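Carbonic anhydrase (PDB 1DDZ) probably catalyses the reversible hydration of carbon dioxide to hydrogencarbonate and a proton, binding zinc in each of two beta-class carbonic anhydrase repeats in one chain. Local coordinates at residues F237-S242 / P252-V257; S111-A116 / C192-V197; I180-L185 / E277-T282. One frame throughout, in Å; residues are numbered along the deposited sequence.

Contact 1: F237-S242 / P252-V257; sequences FYRTKS and PNAPLV
R239 bends at its second torsion (chi2 68°), which sets its CD 3.8 Å from CD2 of L256. The leucine turns CG anti to its own carbonyl carbon (chi1 -91°), and from there CD2 packs 3.6 Å from CB of Y238. Leucine suits this place because one methyl can touch both the root of the tyrosine and the aliphatic part of the arginine. Farther out, NH2 of R239 lies 3.4 Å from CB of A254, a small residue that admits the flat guanidinium, while NH1 makes a salt bridge with D142 of the second subunit. An alanine in place of R239 would probably leave that aspartate without its mate and open a gap beside CD2 of L256 and CB of A254.

The backbones are joined directly by V257 N donating to Y238 O at 2.9 Å, a bond bent to 146° at the hydrogen. CA of Y238 adds a CH···O contact with V257 O, 3.0 Å away, and a water accepts from T240 N and donates to P255 O. At the exposed margin, CG2 of V257 rests 3.8 Å from OG1 of T240. The hydroxyl of Y238 is hydrogen-bonded to E175 of the second subunit. The two passes belong to the long irregular connection between strand 222-227 and helix 266-279 and brace each other at the interface with the second subunit.

Contact 2: S111-A116 / C192-V197; sequences SVLQYA and CATSIV
L113 of helix 107-119 meets T194 and I196 at the break between helices 172-193 and 195-202, within the alpha/beta core of the first carbonic anhydrase repeat. Helix 107-119 leads into strand 124-130 and helix 195-202 into strand 208-214, neighbours in the parallel part of the sheet, and L113 also touches L70 on strand 69-74.

CD1 of L113 reaches T194 tip to tip, lying 3.3 Å from OG1 and 3.6 Å from CG2 of the threonine. The same methyl packs 3.8 Å from CD1 of I196, with CG2 of V197 more distant at 4.2 Å. One leucine branch thus joins the capping threonine to I196 and V197 in the first turn of the new helix.

I196 places CG1 anti to its carbonyl carbon and CG2 anti to its backbone N, and both arms meet helix 107-119: CG2 is 4.0 Å from CA of Q114, and at the end of the other arm CD1 sits 3.7 Å from CB of Q114. The glutamine suits this buried border because its CB serves the apolar contact while the extended chain carries OE1 to the backbone N of L401 and of I402, in the second repeat.

T194 is the N-cap of helix 195-202. With OG1 between the backbone N and the carbonyl carbon (chi1 62°), threonine can cap the helix with its hydroxyl and still offer a methyl to L113. The buried OG1 is gripped twice, donating to V191 O and accepting from V197 N at 3.0 Å, nearly straight at 171°.

Contact 3: I180-L185 / E277-T282; sequences IELNVL and ELVQQT
The packing of helix 172-193, which belongs to the first carbonic anhydrase repeat, against the C-terminal end of helix 266-279 centres on L278, held between E181, L182 and L185. CG of L278 stands anti to the backbone N (chi1 180°), and its two methyls part company beyond it: CD1 meets CD2 of L182 at 3.7 Å, while CD2 faces OE1 of E181 at 3.6 Å and CB of E181 at 4.0 Å. L185 slides past L278 in the opposite direction; CD1 of L185 is 4.2 Å from CB of L278. The forked leucine suits the place because each branch serves a different neighbour, and L224 of strand 222-227 also packs against L278 and E181.

E181 is a buried carboxylate among apolar groups, yet well supplied with partners. OE1 pairs with R178 in a salt bridge, and OE2 is hydrogen-bonded to the hydroxyl of Y131 and the backbone N of G284; these partners would probably favour the charged form. Y131 follows directly after the zinc ligand H130, whose side chain lies about 10 Å from that of E181, so the carboxylate connects the chain next to a metal ligand with the loop that follows helix 266-279.

Past L278 the chain turns, with Q281 N hydrogen-bonded to L278 O at 2.9 Å. The amide of Q281 folds back, and its NE2 donates to E277 O at 3.3 Å, coming in 43° above the carbonyl plane.

Contacts 2 and 3 are both buried and share helix 172-193: contact 2 lies just past its C-terminal end, at the break and the start of helix 195-202; contact 3 uses its middle, and their nearest atoms are about 7 Å apart. Contact 1 is partly exposed, its centre about 39 Å from the centre of the chain, and joins two loop passes. Chemistry follows place. The helical contacts make no hydrogen bond across their segments and rely on branched apolar side chains, their polar groups being served by capping or by partners outside the segments. The loop contact instead uses a backbone hydrogen bond and a water bridge, its arginine pairing with an acid of the second subunit. Contact 2 also touches that subunit; contact 3 does not.

Contact 1: F237-S242 / P252-V257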
loop_
_atom_site.group_PDB
_atom_site.type_symbol
_atom_site.label_atom_id
_atom_site.label_comp_id
_atom_site.label_asym_id
_atom_site.label_seq_id
_atom_site.Cartn_x
_atom_site.Cartn_y
_atom_site.Cartn_z
ATOM N N PHE A 237 7.802 18.057 -22.197
ATOM C CA PHE A 237 8.920 18.935 -21.879
ATOM C C PHE A 237 10.231 18.172 -21.928
ATOM O O PHE A 237 11.287 18.792 -21.890
ATOM C CB PHE A 237 8.790 19.505 -20.466
ATOM C CG PHE A 237 7.511 20.245 -20.215
ATOM C CD1 PHE A 237 6.638 19.827 -19.219
ATOM C CD2 PHE A 237 7.184 21.367 -20.953
ATOM C CE1 PHE A 237 5.462 20.519 -18.954
ATOM C CE2 PHE A 237 6.000 22.073 -20.695
ATOM C CZ PHE A 237 5.137 21.638 -19.689
ATOM N N TYR A 238 10.177 16.842 -22.011
ATOM C CA TYR A 238 11.399 16.037 -21.996
ATOM C C TYR A 238 11.602 15.065 -23.115
ATOM O O TYR A 238 12.656 14.457 -23.205
ATOM C CB TYR A 238 11.486 15.248 -20.702
ATOM C CG TYR A 238 11.492 16.141 -19.507
ATOM C CD1 TYR A 238 10.307 16.413 -18.804
ATOM C CD2 TYR A 238 12.668 16.776 -19.106
ATOM C CE1 TYR A 238 10.298 17.320 -17.726
ATOM C CE2 TYR A 238 12.669 17.666 -18.043
ATOM C CZ TYR A 238 11.493 17.940 -17.359
ATOM O OH TYR A 238 11.624 18.851 -16.338
ATOM N N ARG A 239 10.590 14.856 -23.933
ATOM C CA ARG A 239 10.741 13.899 -25.001
ATOM C C ARG A 239 10.472 14.563 -26.334
ATOM O O ARG A 239 9.517 15.335 -26.478
ATOM C CB ARG A 239 9.779 12.716 -24.782
ATOM C CG ARG A 239 10.436 11.321 -24.800
ATOM C CD ARG A 239 11.356 11.102 -23.611
ATOM N NE ARG A 239 12.089 9.844 -23.688
ATOM C CZ ARG A 239 12.073 8.915 -22.735
ATOM N NH1 ARG A 239 11.357 9.098 -21.638
ATOM N NH2 ARG A 239 12.783 7.800 -22.865
ATOM N N THR A 240 11.365 14.335 -27.287
ATOM C CA THR A 240 11.177 14.866 -28.623
ATOM C C THR A 240 10.044 14.014 -29.216
ATOM O O THR A 240 9.893 12.846 -28.853
ATOM C CB THR A 240 12.448 14.695 -29.459
ATOM O OG1 THR A 240 13.583 15.128 -28.697
ATOM C CG2 THR A 240 12.348 15.552 -30.704
ATOM N N LYS A 241 9.253 14.579 -30.123
ATOM C CA LYS A 241 8.131 13.855 -30.738
ATOM C C LYS A 241 8.473 12.460 -31.281
ATOM O O LYS A 241 7.628 11.567 -31.313
ATOM C CB LYS A 241 7.519 14.703 -31.847
ATOM C CG LYS A 241 6.061 14.384 -32.132
ATOM C CD LYS A 241 5.206 14.477 -30.860
ATOM C CE LYS A 241 3.747 14.802 -31.184
ATOM N NZ LYS A 241 3.188 13.946 -32.276
ATOM N N SER A 242 9.716 12.292 -31.710
ATOM C CA SER A 242 10.206 11.022 -32.232
ATOM C C SER A 242 10.448 10.022 -31.091
ATOM O O SER A 242 10.021 8.861 -31.153
ATOM C CB SER A 242 11.502 11.267 -33.021
ATOM O OG SER A 242 12.356 12.190 -32.341
ATOM N N PRO A 252 13.391 1.718 -23.230
ATOM C CA PRO A 252 13.530 2.525 -22.012
ATOM C C PRO A 252 14.787 3.398 -22.031
ATOM O O PRO A 252 15.006 4.207 -21.142
ATOM C CB PRO A 252 13.630 1.456 -20.926
ATOM C CG PRO A 252 14.421 0.365 -21.608
ATOM C CD PRO A 252 13.831 0.324 -23.008
ATOM N N ASN A 253 15.604 3.230 -23.071
ATOM C CA ASN A 253 16.865 3.964 -23.200
ATOM C C ASN A 253 16.823 5.233 -24.057
ATOM O O ASN A 253 17.853 5.890 -24.246
ATOM C CB ASN A 253 17.977 3.038 -23.724
ATOM C CG ASN A 253 18.127 1.761 -22.900
ATOM O OD1 ASN A 253 18.188 0.658 -23.458
ATOM N ND2 ASN A 253 18.170 1.901 -21.576
ATOM N N ALA A 254 15.652 5.566 -24.598
ATOM C CA ALA A 254 15.516 6.779 -25.404
ATOM C C ALA A 254 15.950 7.956 -24.519
ATOM O O ALA A 254 15.587 8.034 -23.349
ATOM C CB ALA A 254 14.078 6.958 -25.868
ATOM N N PRO A 255 16.700 8.909 -25.085
ATOM C CA PRO A 255 17.188 10.073 -24.338
ATOM C C PRO A 255 16.154 11.051 -23.771
ATOM O O PRO A 255 15.035 11.175 -24.281
ATOM C CB PRO A 255 18.072 10.766 -25.369
ATOM C CG PRO A 255 17.314 10.521 -26.651
ATOM C CD PRO A 255 16.984 9.050 -26.526
ATOM N N LEU A 256 16.540 11.724 -22.689
ATOM C CA LEU A 256 15.700 12.748 -22.087
ATOM C C LEU A 256 16.273 14.073 -22.568
ATOM O O LEU A 256 17.424 14.411 -22.273
ATOM C CB LEU A 256 15.712 12.698 -20.559
ATOM C CG LEU A 256 14.637 11.829 -19.908
ATOM C CD1 LEU A 256 14.596 12.144 -18.434
ATOM C CD2 LEU A 256 13.283 12.102 -20.525
ATOM N N VAL A 257 15.487 14.778 -23.370
ATOM C CA VAL A 257 15.867 16.063 -23.938
ATOM C C VAL A 257 15.048 17.170 -23.276
ATOM O O VAL A 257 13.823 17.199 -23.395
ATOM C CB VAL A 257 15.605 16.070 -25.470
ATOM C CG1 VAL A 257 15.920 17.420 -26.067
ATOM C CG2 VAL A 257 16.429 14.992 -26.148
HETATM O O HOH W 1 13.806 12.848 -26.332
#

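Contact 2: S111-A116 / C192-V197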
loop_
_atom_site.group_PDB
_atom_site.type_symbol
_atom_site.label_atom_id
_atom_site.label_comp_id
_atom_site.label_asym_id
_atom_site.label_seq_id
_atom_site.Cartn_x
_atom_site.Cartn_y
_atom_site.Cartn_z
ATOM N N SER A 111 -8.268 1.165 -6.125
ATOM C CA SER A 111 -9.261 0.169 -6.545
ATOM C C SER A 111 -10.718 0.698 -6.430
ATOM O O SER A 111 -11.542 0.412 -7.305
ATOM C CB SER A 111 -9.035 -1.182 -5.839
ATOM O OG SER A 111 -9.198 -1.101 -4.430
ATOM N N VAL A 112 -11.025 1.514 -5.417
ATOM C CA VAL A 112 -12.359 2.108 -5.304
ATOM C C VAL A 112 -12.561 3.127 -6.454
ATOM O O VAL A 112 -13.621 3.186 -7.099
ATOM C CB VAL A 112 -12.575 2.806 -3.947
ATOM C CG1 VAL A 112 -13.808 3.709 -4.008
ATOM C CG2 VAL A 112 -12.811 1.784 -2.878
ATOM N N LEU A 113 -11.527 3.922 -6.720
ATOM C CA LEU A 113 -11.530 4.907 -7.812
ATOM C C LEU A 113 -11.773 4.231 -9.185
ATOM O O LEU A 113 -12.640 4.648 -9.941
ATOM C CB LEU A 113 -10.166 5.618 -7.875
ATOM C CG LEU A 113 -10.036 7.115 -8.200
ATOM C CD1 LEU A 113 -8.664 7.383 -8.880
ATOM C CD2 LEU A 113 -11.172 7.629 -9.031
ATOM N N GLN A 114 -10.960 3.225 -9.508
ATOM C CA GLN A 114 -11.081 2.533 -10.762
ATOM C C GLN A 114 -12.441 1.851 -10.905
ATOM O O GLN A 114 -13.040 1.885 -11.976
ATOM C CB GLN A 114 -9.944 1.545 -10.956
ATOM C CG GLN A 114 -9.935 0.994 -12.384
ATOM C CD GLN A 114 -8.671 0.256 -12.728
ATOM O OE1 GLN A 114 -8.268 -0.663 -12.027
ATOM N NE2 GLN A 114 -8.038 0.648 -13.823
ATOM N N TYR A 115 -12.943 1.265 -9.825
ATOM C CA TYR A 115 -14.249 0.614 -9.867
ATOM C C TYR A 115 -15.302 1.688 -10.177
ATOM O O TYR A 115 -16.090 1.537 -11.110
ATOM C CB TYR A 115 -14.560 -0.066 -8.526
ATOM C CG TYR A 115 -15.815 -0.899 -8.542
ATOM C CD1 TYR A 115 -15.799 -2.207 -9.035
ATOM C CD2 TYR A 115 -17.016 -0.391 -8.052
ATOM C CE1 TYR A 115 -16.954 -2.998 -9.037
ATOM C CE2 TYR A 115 -18.182 -1.166 -8.047
ATOM C CZ TYR A 115 -18.146 -2.474 -8.542
ATOM O OH TYR A 115 -19.287 -3.257 -8.544
ATOM N N ALA A 116 -15.277 2.790 -9.432
ATOM C CA ALA A 116 -16.215 3.892 -9.632
ATOM C C ALA A 116 -16.154 4.453 -11.057
ATOM O O ALA A 116 -17.187 4.676 -11.693
ATOM C CB ALA A 116 -15.939 5.022 -8.617
ATOM N N CYS A 192 -6.867 13.639 -9.484
ATOM C CA CYS A 192 -6.709 14.043 -10.893
ATOM C C CYS A 192 -5.475 13.478 -11.534
ATOM O O CYS A 192 -5.455 13.262 -12.748
ATOM C CB CYS A 192 -6.647 15.565 -11.052
ATOM S SG CYS A 192 -8.034 16.437 -10.366
ATOM N N ALA A 193 -4.437 13.295 -10.721
ATOM C CA ALA A 193 -3.157 12.781 -11.170
ATOM C C ALA A 193 -3.085 11.259 -11.333
ATOM O O ALA A 193 -2.133 10.774 -11.946
ATOM C CB ALA A 193 -2.035 13.276 -10.236
ATOM N N THR A 194 -4.071 10.515 -10.818
ATOM C CA THR A 194 -4.063 9.051 -10.951
ATOM C C THR A 194 -4.105 8.648 -12.415
ATOM O O THR A 194 -4.666 9.375 -13.254
ATOM C CB THR A 194 -5.291 8.378 -10.289
ATOM O OG1 THR A 194 -6.482 8.840 -10.931
ATOM C CG2 THR A 194 -5.341 8.663 -8.780
ATOM N N SER A 195 -3.576 7.464 -12.718
ATOM C CA SER A 195 -3.595 6.953 -14.090
ATOM C C SER A 195 -5.066 6.817 -14.541
ATOM O O SER A 195 -5.431 7.116 -15.664
ATOM C CB SER A 195 -2.887 5.592 -14.145
ATOM O OG SER A 195 -3.376 4.713 -13.140
ATOM N N ILE A 196 -5.924 6.467 -13.590
ATOM C CA ILE A 196 -7.353 6.274 -13.816
ATOM C C ILE A 196 -8.037 7.546 -14.345
ATOM O O ILE A 196 -8.666 7.524 -15.400
ATOM C CB ILE A 196 -8.030 5.793 -12.507
ATOM C CG1 ILE A 196 -7.398 4.470 -12.061
ATOM C CG2 ILE A 196 -9.526 5.699 -12.687
ATOM C CD1 ILE A 196 -7.431 4.246 -10.586
ATOM N N VAL A 197 -7.893 8.660 -13.626
ATOM C CA VAL A 197 -8.496 9.908 -14.067
ATOM C C VAL A 197 -7.766 10.491 -15.295
ATOM O O VAL A 197 -8.411 11.090 -16.168
ATOM C CB VAL A 197 -8.590 10.910 -12.931
ATOM C CG1 VAL A 197 -9.182 12.215 -13.420
ATOM C CG2 VAL A 197 -9.440 10.345 -11.815
#

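Contact 3: I180-L185 / E277-T282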
loop_
_atom_site.group_PDB
_atom_site.type_symbol
_atom_site.label_atom_id
_atom_site.label_comp_id
_atom_site.label_asym_id
_atom_site.label_seq_id
_atom_site.Cartn_x
_atom_site.Cartn_y
_atom_site.Cartn_z
ATOM N N ILE A 180 -6.616 21.336 7.078
ATOM C CA ILE A 180 -7.707 20.495 6.629
ATOM C C ILE A 180 -8.126 20.894 5.225
ATOM O O ILE A 180 -8.239 20.047 4.348
ATOM C CB ILE A 180 -8.858 20.527 7.644
ATOM C CG1 ILE A 180 -8.421 19.740 8.884
ATOM C CG2 ILE A 180 -10.167 19.942 7.032
ATOM C CD1 ILE A 180 -9.331 19.902 10.094
ATOM N N GLU A 181 -8.230 22.193 4.972
ATOM C CA GLU A 181 -8.598 22.689 3.639
ATOM C C GLU A 181 -7.510 22.394 2.604
ATOM O O GLU A 181 -7.786 22.004 1.469
ATOM C CB GLU A 181 -8.872 24.191 3.701
ATOM C CG GLU A 181 -10.041 24.529 4.591
ATOM C CD GLU A 181 -10.066 25.984 5.030
ATOM O OE1 GLU A 181 -9.065 26.696 4.825
ATOM O OE2 GLU A 181 -11.080 26.414 5.617
ATOM N N LEU A 182 -6.261 22.589 2.991
ATOM C CA LEU A 182 -5.149 22.319 2.097
ATOM C C LEU A 182 -5.045 20.799 1.877
ATOM O O LEU A 182 -4.667 20.346 0.788
ATOM C CB LEU A 182 -3.846 22.877 2.693
ATOM C CG LEU A 182 -3.722 24.406 2.596
ATOM C CD1 LEU A 182 -2.554 24.924 3.451
ATOM C CD2 LEU A 182 -3.550 24.810 1.131
ATOM N N ASN A 183 -5.359 20.013 2.908
ATOM C CA ASN A 183 -5.321 18.555 2.775
ATOM C C ASN A 183 -6.320 18.137 1.668
ATOM O O ASN A 183 -5.956 17.450 0.720
ATOM C CB ASN A 183 -5.659 17.868 4.107
ATOM C CG ASN A 183 -5.530 16.334 4.032
ATOM O OD1 ASN A 183 -4.523 15.815 3.559
ATOM N ND2 ASN A 183 -6.560 15.624 4.467
ATOM N N VAL A 184 -7.552 18.619 1.743
ATOM C CA VAL A 184 -8.551 18.294 0.725
ATOM C C VAL A 184 -8.027 18.675 -0.659
ATOM O O VAL A 184 -8.061 17.852 -1.577
ATOM C CB VAL A 184 -9.906 19.022 0.975
ATOM C CG1 VAL A 184 -10.852 18.794 -0.186
ATOM C CG2 VAL A 184 -10.547 18.535 2.230
ATOM N N LEU A 185 -7.479 19.886 -0.798
ATOM C CA LEU A 185 -6.959 20.352 -2.097
ATOM C C LEU A 185 -5.851 19.464 -2.628
ATOM O O LEU A 185 -5.759 19.204 -3.827
ATOM C CB LEU A 185 -6.424 21.785 -2.015
ATOM C CG LEU A 185 -7.116 22.877 -2.831
ATOM C CD1 LEU A 185 -6.216 24.100 -2.879
ATOM C CD2 LEU A 185 -7.418 22.396 -4.236
ATOM N N GLU A 277 -7.158 30.525 -4.812
ATOM C CA GLU A 277 -8.523 30.841 -4.422
ATOM C C GLU A 277 -8.870 30.375 -3.018
ATOM O O GLU A 277 -9.603 31.048 -2.285
ATOM C CB GLU A 277 -9.483 30.325 -5.478
ATOM C CG GLU A 277 -9.253 31.054 -6.800
ATOM C CD GLU A 277 -9.939 30.426 -8.003
ATOM O OE1 GLU A 277 -9.870 31.034 -9.086
ATOM O OE2 GLU A 277 -10.524 29.337 -7.888
ATOM N N LEU A 278 -8.264 29.283 -2.579
ATOM C CA LEU A 278 -8.548 28.816 -1.227
ATOM C C LEU A 278 -7.881 29.762 -0.237
ATOM O O LEU A 278 -8.530 30.355 0.627
ATOM C CB LEU A 278 -7.985 27.412 -1.027
ATOM C CG LEU A 278 -8.127 26.671 0.309
ATOM C CD1 LEU A 278 -6.804 26.458 0.956
ATOM C CD2 LEU A 278 -9.061 27.360 1.244
ATOM N N VAL A 279 -6.574 29.919 -0.412
ATOM C CA VAL A 279 -5.748 30.719 0.468
ATOM C C VAL A 279 -6.170 32.147 0.714
ATOM O O VAL A 279 -6.004 32.650 1.814
ATOM C CB VAL A 279 -4.272 30.594 0.064
ATOM C CG1 VAL A 279 -3.427 31.576 0.803
ATOM C CG2 VAL A 279 -3.792 29.186 0.400
ATOM N N GLN A 280 -6.767 32.788 -0.277
ATOM C CA GLN A 280 -7.207 34.166 -0.086
ATOM C C GLN A 280 -8.443 34.303 0.808
ATOM O O GLN A 280 -8.867 35.428 1.084
ATOM C CB GLN A 280 -7.453 34.857 -1.427
ATOM C CG GLN A 280 -8.645 34.333 -2.209
ATOM C CD GLN A 280 -8.713 34.901 -3.622
ATOM O OE1 GLN A 280 -9.769 34.906 -4.261
ATOM N NE2 GLN A 280 -7.577 35.360 -4.127
ATOM N N GLN A 281 -9.054 33.185 1.214
ATOM C CA GLN A 281 -10.240 33.242 2.079
ATOM C C GLN A 281 -9.852 32.931 3.507
ATOM O O GLN A 281 -8.824 32.298 3.749
ATOM C CB GLN A 281 -11.306 32.240 1.626
ATOM C CG GLN A 281 -11.622 32.269 0.150
ATOM C CD GLN A 281 -12.767 31.344 -0.177
ATOM O OE1 GLN A 281 -13.876 31.528 0.331
ATOM N NE2 GLN A 281 -12.507 30.321 -0.987
ATOM N N THR A 282 -10.729 33.270 4.445
ATOM C CA THR A 282 -10.457 33.033 5.856
ATOM C C THR A 282 -10.608 31.548 6.201
ATOM O O THR A 282 -11.593 30.916 5.841
ATOM C CB THR A 282 -11.388 33.856 6.736
ATOM O OG1 THR A 282 -11.247 35.241 6.428
ATOM C CG2 THR A 282 -11.017 33.683 8.191
#